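Local coordinates for hypoxanthine-guanine phosphoribosyltransferase (HGPRT) (Schistosoma mansoni, PDB 5IPF), which probably salvages purines by transferring a phosphoribosyl group to hypoxanthine or guanine, giving nucleotides such as IMP, at residues V57-P60 with N61-K65. Numbering follows the deposited sequence.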
# COMPACT_ATOMS: atom_id res chain seq x y z
N VAL A 57 -20.01 -5.56 -6.14
CA VAL A 57 -18.67 -5.93 -5.71
C VAL A 57 -18.80 -6.95 -4.59
O VAL A 57 -19.51 -6.72 -3.61
CB VAL A 57 -17.88 -4.70 -5.24
CG1 VAL A 57 -16.52 -5.12 -4.72
CG2 VAL A 57 -17.75 -3.69 -6.36
N LEU A 58 -18.12 -8.09 -4.75
CA LEU A 58 -18.18 -9.13 -3.73
C LEU A 58 -17.07 -8.96 -2.69
O LEU A 58 -17.35 -8.83 -1.49
CB LEU A 58 -18.09 -10.52 -4.38
CG LEU A 58 -18.56 -11.65 -3.46
CD1 LEU A 58 -20.05 -11.50 -3.14
CD2 LEU A 58 -18.28 -13.02 -4.06
N ILE A 59 -15.82 -8.95 -3.13
CA ILE A 59 -14.69 -8.75 -2.22
C ILE A 59 -13.84 -7.58 -2.71
O ILE A 59 -13.22 -7.68 -3.78
CB ILE A 59 -13.84 -10.03 -2.09
CG1 ILE A 59 -14.73 -11.25 -1.87
CG2 ILE A 59 -12.86 -9.89 -0.93
CD1 ILE A 59 -13.96 -12.53 -1.65
N PRO A 60 -13.81 -6.47 -1.98
CA PRO A 60 -12.92 -5.36 -2.38
C PRO A 60 -11.46 -5.77 -2.28
O PRO A 60 -11.08 -6.66 -1.52
CB PRO A 60 -13.26 -4.26 -1.38
CG PRO A 60 -14.65 -4.58 -0.92
CD PRO A 60 -14.72 -6.08 -0.89
N ASN A 61 -10.63 -5.08 -3.07
CA ASN A 61 -9.21 -5.43 -3.18
C ASN A 61 -8.51 -5.35 -1.83
O ASN A 61 -7.81 -6.28 -1.41
CB ASN A 61 -8.56 -4.50 -4.21
CG ASN A 61 -7.08 -4.76 -4.38
OD1 ASN A 61 -6.26 -4.26 -3.62
ND2 ASN A 61 -6.73 -5.55 -5.39
N GLY A 62 -8.70 -4.23 -1.12
CA GLY A 62 -8.05 -4.07 0.17
C GLY A 62 -8.44 -5.12 1.18
O GLY A 62 -7.63 -5.51 2.03
N MET A 63 -9.69 -5.60 1.12
CA MET A 63 -10.09 -6.70 1.99
C MET A 63 -9.35 -7.98 1.64
O MET A 63 -8.97 -8.75 2.53
CB MET A 63 -11.60 -6.91 1.89
CG MET A 63 -12.14 -7.94 2.86
SD MET A 63 -13.93 -8.11 2.76
CE MET A 63 -14.17 -9.58 3.76
N ILE A 64 -9.11 -8.21 0.34
CA ILE A 64 -8.30 -9.35 -0.08
C ILE A 64 -6.92 -9.27 0.55
O ILE A 64 -6.43 -10.24 1.15
CB ILE A 64 -8.20 -9.42 -1.61
CG1 ILE A 64 -9.59 -9.45 -2.25
CG2 ILE A 64 -7.38 -10.63 -2.03
CD1 ILE A 64 -9.56 -9.48 -3.76
N LYS A 65 -6.26 -8.11 0.43
CA LYS A 65 -4.92 -7.97 0.99
C LYS A 65 -4.92 -8.15 2.51
O LYS A 65 -4.05 -8.84 3.06
CB LYS A 65 -4.33 -6.62 0.60
CG LYS A 65 -4.15 -6.44 -0.91
CD LYS A 65 -3.48 -5.12 -1.26
CE LYS A 65 -3.26 -5.00 -2.76
NZ LYS A 65 -2.65 -3.70 -3.14
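Ile59 and Ile64 meet where the end of strand 54-59 leads through Pro60 into helix 61-81. The CG2 methyl of Ile59 is the bump. It presses against CG1 of Ile64 at 3.6 Å, and the two side chains cross at about a right angle. In Ile59, chi1 of -47° sets CG1 beside the backbone N and CG2 anti to it, which turns the methyl to the helix side. CG2 also approaches the sulfur of Met63, SD, at 4.2 Å. It therefore sits in a shallow notch between Met63 and Ile64, neighbours on the first turn. Met63 starts out toward Pro60, with CG anti to the backbone N. Its extended run then carries the end of the side chain away, and SD passes off the CD corner of the Pro60 ring, 4.3 Å from that atom. The proline is the N-cap of helix 61-81. This helix falls within the phosphoribosyltransferase domain, while strand 54-59 belongs to a small antiparallel sheet. There it pairs with strand 230-233, and a classic beta bulge sets Leu58 and Ile59 together opposite Ile230. The carbonyl O of Pro60 accepts a hydrogen bond from Ile64 N at 3.1 Å, with an N-H...O angle of 156°. The donor lies in the carbonyl plane. CG1 of Ile64 and CB of Met63 lie round this oxygen. The next bond of the turn, Lys65 N to Asn61 O, is 3.0 Å long. Ile230 touches both isoleucines, and Phe206 touches Ile59 and Met63. Asn61 points its side chain the other way, and its backbone N is hydrogen-bonded to His229 ND1. Met63 of a second subunit packs on Pro60, and Asp66 of that subunit accepts a hydrogen bond from Gly62 N.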